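Local coordinates for protein putative NADPH-dependent oxidoreductase (Desulfitobacterium hafniense DCB-2, PDB 3DB2) that is probably an NADPH-dependent oxidoreductase or dehydrogenase of the two-domain GFO/IDH/MocA type, with a Rossmann-fold nucleotide-binding domain, at residues C[9-21]-C[40-52]. Numbering follows the deposited sequence.
Sequences AAIGLGRWAYVMA and EDKREKFGKRYNC
Tyr18, Phe46 and Leu13 carry this contact, in which the start of the first helix of a Rossmann fold, 15-24, lies beside helix 40-50, the axes of the two segments 11.5 Å apart at closest approach and within 14° of parallel. The turn from strand 9-11 into this helix fits the GxGxxA pattern through Gly12, Gly14 and Ala17, consistent with a dinucleotide-binding loop. Tyr18 enters a hole formed by Lys45, Phe46, Arg49 and Tyr50. With CG anti to its carbonyl carbon (chi1 -71°), its ring reaches across to helix 40-50, where Phe46 turns an edge to it in a T-shaped pair, planes at 80° and centroids 5.1 Å apart. Phe46 is itself enclosed: Leu13 CD2 sits over the centre of one face, 3.8 Å from the centroid in a CH-pi contact, Tyr50 CD2 covers the opposite face, and Ala10 CB meets Phe46 CZ at 3.6 Å. The other methyl of Leu13, CD1, rests against Phe46 CB and the backbone of Lys42 and Arg43. Tyr50 completes the aromatic cluster, its ring meeting Tyr18 obliquely and taking Ala21 CB over one face, 3.7 Å from the ring centroid. Its hydroxyl is hydrogen-bonded to Asp22, which also forms a salt bridge with Arg49, so one carboxylate ties both residues to helix 15-24. A water joins turn and helix, accepting from Tyr18 OH at 2.7 Å. Trimmed to an alanine, Tyr18 would lose its ring and hydroxyl, which would probably open a gap beside Phe46 and leave the water without that donor. The same water donates to Leu13 O, also at 2.7 Å, and to Lys42 O at 3.1 Å.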
loop_
_atom_site.group_PDB
_atom_site.type_symbol
_atom_site.label_atom_id
_atom_site.label_comp_id
_atom_site.label_asym_id
_atom_site.label_seq_id
_atom_site.Cartn_x
_atom_site.Cartn_y
_atom_site.Cartn_z
ATOM N N ALA C 9 -9.897 25.709 -29.719
ATOM C CA ALA C 9 -8.762 25.415 -30.597
ATOM C C ALA C 9 -7.865 24.386 -29.904
ATOM O O ALA C 9 -7.629 24.553 -28.708
ATOM C CB ALA C 9 -7.881 26.591 -30.948
ATOM N N ALA C 10 -7.390 23.424 -30.673
ATOM C CA ALA C 10 -6.497 22.375 -30.230
ATOM C C ALA C 10 -5.062 22.830 -30.502
ATOM O O ALA C 10 -4.697 23.130 -31.622
ATOM C CB ALA C 10 -6.755 21.010 -30.865
ATOM N N ILE C 11 -4.267 22.902 -29.453
ATOM C CA ILE C 11 -2.848 23.190 -29.559
ATOM C C ILE C 11 -2.009 22.018 -29.078
ATOM O O ILE C 11 -2.070 21.615 -27.914
ATOM C CB ILE C 11 -2.528 24.497 -28.811
ATOM C CG1 ILE C 11 -3.193 25.698 -29.489
ATOM C CG2 ILE C 11 -1.035 24.686 -28.692
ATOM C CD1 ILE C 11 -3.368 26.895 -28.590
ATOM N N GLY C 12 -1.226 21.452 -30.002
ATOM C CA GLY C 12 -0.369 20.305 -29.679
ATOM C C GLY C 12 -1.096 19.093 -30.249
ATOM O O GLY C 12 -2.088 18.587 -29.713
ATOM N N LEU C 13 -0.677 18.599 -31.415
ATOM C CA LEU C 13 -1.575 17.625 -32.067
ATOM C C LEU C 13 -0.941 16.244 -32.125
ATOM O O LEU C 13 -0.927 15.580 -33.165
ATOM C CB LEU C 13 -1.949 18.181 -33.427
ATOM C CG LEU C 13 -2.508 19.609 -33.418
ATOM C CD1 LEU C 13 -2.780 20.064 -34.838
ATOM C CD2 LEU C 13 -3.775 19.687 -32.587
ATOM N N GLY C 14 -0.416 15.799 -30.989
ATOM C CA GLY C 14 -0.005 14.438 -30.729
ATOM C C GLY C 14 -1.170 13.501 -30.491
ATOM O O GLY C 14 -2.355 13.745 -30.653
ATOM N N ARG C 15 -0.851 12.290 -30.083
ATOM C CA ARG C 15 -1.767 11.215 -29.760
ATOM C C ARG C 15 -2.873 11.688 -28.830
ATOM O O ARG C 15 -4.042 11.543 -29.144
ATOM C CB ARG C 15 -0.947 10.081 -29.098
ATOM N N TRP C 16 -2.493 12.241 -27.684
ATOM C CA TRP C 16 -3.461 12.640 -26.669
ATOM C C TRP C 16 -4.392 13.702 -27.220
ATOM O O TRP C 16 -5.573 13.718 -26.871
ATOM C CB TRP C 16 -2.749 13.112 -25.380
ATOM C CG TRP C 16 -3.782 13.235 -24.289
ATOM C CD1 TRP C 16 -4.162 14.391 -23.665
ATOM C CD2 TRP C 16 -4.556 12.168 -23.715
ATOM N NE1 TRP C 16 -5.128 14.104 -22.732
ATOM C CE2 TRP C 16 -5.383 12.750 -22.745
ATOM C CE3 TRP C 16 -4.620 10.782 -23.929
ATOM C CZ2 TRP C 16 -6.273 11.988 -21.987
ATOM C CZ3 TRP C 16 -5.503 10.014 -23.180
ATOM C CH2 TRP C 16 -6.308 10.645 -22.224
ATOM N N ALA C 17 -3.934 14.584 -28.119
ATOM C CA ALA C 17 -4.879 15.516 -28.720
ATOM C C ALA C 17 -6.063 14.869 -29.393
ATOM O O ALA C 17 -7.178 15.384 -29.405
ATOM C CB ALA C 17 -4.136 16.366 -29.756
ATOM N N TYR C 18 -5.855 13.714 -30.033
ATOM C CA TYR C 18 -6.907 12.986 -30.720
ATOM C C TYR C 18 -7.827 12.237 -29.739
ATOM O O TYR C 18 -9.038 12.123 -29.883
ATOM C CB TYR C 18 -6.257 11.980 -31.681
ATOM C CG TYR C 18 -5.580 12.581 -32.893
ATOM C CD1 TYR C 18 -4.371 13.247 -32.841
ATOM C CD2 TYR C 18 -6.203 12.481 -34.128
ATOM C CE1 TYR C 18 -3.785 13.795 -33.972
ATOM C CE2 TYR C 18 -5.632 13.015 -35.264
ATOM C CZ TYR C 18 -4.424 13.666 -35.189
ATOM O OH TYR C 18 -3.901 14.179 -36.358
ATOM N N VAL C 19 -7.232 11.643 -28.715
ATOM C CA VAL C 19 -8.066 11.023 -27.673
ATOM C C VAL C 19 -8.994 12.076 -27.084
ATOM O O VAL C 19 -10.172 11.751 -26.914
ATOM C CB VAL C 19 -7.203 10.380 -26.588
ATOM C CG1 VAL C 19 -7.993 9.892 -25.375
ATOM C CG2 VAL C 19 -6.462 9.204 -27.217
HETATM N N MSE C 20 -8.452 13.274 -26.825
HETATM C CA MSE C 20 -9.292 14.332 -26.252
HETATM C C MSE C 20 -10.413 14.679 -27.218
HETATM O O MSE C 20 -11.581 14.673 -26.821
HETATM C CB MSE C 20 -8.480 15.567 -25.870
HETATM C CG MSE C 20 -7.602 15.476 -24.624
HETATM SE SE MSE C 20 -8.534 14.826 -23.019
HETATM C CE MSE C 20 -9.712 16.353 -22.805
ATOM N N ALA C 21 -10.070 14.964 -28.480
ATOM C CA ALA C 21 -11.084 15.399 -29.436
ATOM C C ALA C 21 -12.119 14.320 -29.716
ATOM O O ALA C 21 -13.297 14.604 -29.925
ATOM C CB ALA C 21 -10.394 15.851 -30.729
ATOM N N GLU C 40 3.322 21.191 -40.034
ATOM C CA GLU C 40 2.263 21.327 -41.017
ATOM C C GLU C 40 1.478 20.021 -41.176
ATOM O O GLU C 40 0.249 19.987 -41.199
ATOM C CB GLU C 40 2.792 21.749 -42.402
ATOM C CG GLU C 40 1.964 21.301 -43.588
ATOM C CD GLU C 40 2.163 22.107 -44.858
ATOM O OE1 GLU C 40 3.139 21.873 -45.608
ATOM O OE2 GLU C 40 1.337 23.001 -45.156
ATOM N N ASP C 41 2.207 18.920 -41.294
ATOM C CA ASP C 41 1.600 17.610 -41.448
ATOM C C ASP C 41 0.732 17.295 -40.231
ATOM O O ASP C 41 -0.386 16.799 -40.367
ATOM C CB ASP C 41 2.734 16.608 -41.635
ATOM C CG ASP C 41 3.248 16.616 -43.071
ATOM O OD1 ASP C 41 2.604 17.231 -43.953
ATOM O OD2 ASP C 41 4.304 16.006 -43.320
ATOM N N LYS C 42 1.250 17.591 -39.035
ATOM C CA LYS C 42 0.426 17.335 -37.839
ATOM C C LYS C 42 -0.858 18.137 -37.943
ATOM O O LYS C 42 -1.953 17.694 -37.586
ATOM C CB LYS C 42 1.234 17.630 -36.590
ATOM C CG LYS C 42 1.828 16.425 -35.884
ATOM C CD LYS C 42 2.940 16.820 -34.942
ATOM C CE LYS C 42 3.910 15.705 -34.620
ATOM N NZ LYS C 42 4.795 16.072 -33.472
ATOM N N ARG C 43 -0.805 19.372 -38.452
ATOM C CA ARG C 43 -2.046 20.143 -38.532
ATOM C C ARG C 43 -2.900 19.579 -39.657
ATOM O O ARG C 43 -4.127 19.585 -39.594
ATOM C CB ARG C 43 -1.787 21.621 -38.776
ATOM C CG ARG C 43 -0.985 22.296 -37.674
ATOM C CD ARG C 43 0.481 22.437 -38.025
ATOM N NE ARG C 43 0.700 23.329 -39.163
ATOM C CZ ARG C 43 1.612 24.259 -39.337
ATOM N NH1 ARG C 43 2.531 24.535 -38.429
ATOM N NH2 ARG C 43 1.585 24.927 -40.488
ATOM N N GLU C 44 -2.230 19.081 -40.694
ATOM C CA GLU C 44 -2.910 18.448 -41.822
ATOM C C GLU C 44 -3.924 17.403 -41.368
ATOM O O GLU C 44 -5.125 17.480 -41.622
ATOM C CB GLU C 44 -1.851 17.751 -42.689
ATOM C CG GLU C 44 -0.924 18.716 -43.400
ATOM C CD GLU C 44 -1.621 19.667 -44.354
ATOM O OE1 GLU C 44 -0.953 20.133 -45.315
ATOM O OE2 GLU C 44 -2.821 19.968 -44.171
ATOM N N LYS C 45 -3.393 16.387 -40.727
ATOM C CA LYS C 45 -4.105 15.180 -40.308
ATOM C C LYS C 45 -5.234 15.571 -39.374
ATOM O O LYS C 45 -6.405 15.227 -39.530
ATOM C CB LYS C 45 -3.054 14.284 -39.676
ATOM C CG LYS C 45 -3.543 12.931 -39.233
ATOM C CD LYS C 45 -2.388 11.953 -39.100
ATOM C CE LYS C 45 -2.794 10.758 -38.242
ATOM N NZ LYS C 45 -4.166 10.267 -38.560
ATOM N N PHE C 46 -4.913 16.360 -38.343
ATOM C CA PHE C 46 -5.921 16.671 -37.320
ATOM C C PHE C 46 -7.108 17.398 -37.908
ATOM O O PHE C 46 -8.293 17.044 -37.774
ATOM C CB PHE C 46 -5.201 17.473 -36.222
ATOM C CG PHE C 46 -6.050 17.662 -34.970
ATOM C CD1 PHE C 46 -6.885 18.750 -34.872
ATOM C CD2 PHE C 46 -5.996 16.742 -33.934
ATOM C CE1 PHE C 46 -7.689 18.970 -33.767
ATOM C CE2 PHE C 46 -6.798 16.943 -32.818
ATOM C CZ PHE C 46 -7.641 18.037 -32.744
ATOM N N GLY C 47 -6.845 18.502 -38.637
ATOM C CA GLY C 47 -7.929 19.282 -39.207
ATOM C C GLY C 47 -8.805 18.492 -40.141
ATOM O O GLY C 47 -10.011 18.724 -40.261
ATOM N N LYS C 48 -8.227 17.522 -40.850
ATOM C CA LYS C 48 -9.080 16.711 -41.744
ATOM C C LYS C 48 -9.945 15.772 -40.918
ATOM O O LYS C 48 -11.163 15.682 -41.064
ATOM C CB LYS C 48 -8.157 15.996 -42.724
ATOM C CG LYS C 48 -8.861 15.160 -43.777
ATOM C CD LYS C 48 -7.871 14.487 -44.728
ATOM N N ARG C 49 -9.300 15.052 -40.002
ATOM C CA ARG C 49 -9.978 14.141 -39.086
ATOM C C ARG C 49 -11.173 14.786 -38.413
ATOM O O ARG C 49 -12.276 14.255 -38.381
ATOM C CB ARG C 49 -8.987 13.690 -38.008
ATOM C CG ARG C 49 -9.630 12.829 -36.937
ATOM C CD ARG C 49 -9.861 11.396 -37.370
ATOM N NE ARG C 49 -9.333 10.487 -36.358
ATOM C CZ ARG C 49 -9.972 10.151 -35.244
ATOM N NH1 ARG C 49 -11.181 10.630 -34.963
ATOM N NH2 ARG C 49 -9.368 9.311 -34.406
ATOM N N TYR C 50 -10.971 15.968 -37.818
ATOM C CA TYR C 50 -12.053 16.589 -37.052
ATOM C C TYR C 50 -12.678 17.695 -37.863
ATOM O O TYR C 50 -13.627 18.383 -37.486
ATOM C CB TYR C 50 -11.472 17.042 -35.697
ATOM C CG TYR C 50 -10.914 15.845 -34.944
ATOM C CD1 TYR C 50 -11.794 14.942 -34.333
ATOM C CD2 TYR C 50 -9.567 15.595 -34.824
ATOM C CE1 TYR C 50 -11.324 13.844 -33.641
ATOM C CE2 TYR C 50 -9.090 14.499 -34.133
ATOM C CZ TYR C 50 -9.987 13.617 -33.545
ATOM O OH TYR C 50 -9.516 12.528 -32.851
ATOM N N ASN C 51 -12.182 17.920 -39.092
ATOM C CA ASN C 51 -12.774 18.968 -39.921
ATOM C C ASN C 51 -12.837 20.355 -39.291
ATOM O O ASN C 51 -13.865 21.013 -39.114
ATOM C CB ASN C 51 -14.210 18.597 -40.327
ATOM C CG ASN C 51 -14.326 19.058 -41.788
ATOM O OD1 ASN C 51 -13.537 18.570 -42.604
ATOM N ND2 ASN C 51 -15.256 19.963 -42.037
ATOM N N CYS C 52 -11.683 20.883 -38.915
ATOM C CA CYS C 52 -11.641 22.285 -38.472
ATOM C C CYS C 52 -10.600 22.984 -39.343
ATOM O O CYS C 52 -10.143 22.322 -40.292
ATOM C CB CYS C 52 -11.308 22.331 -36.995
ATOM S SG CYS C 52 -9.847 21.371 -36.521
HETATM O O HOH W 1 -1.521 15.251 -35.800
#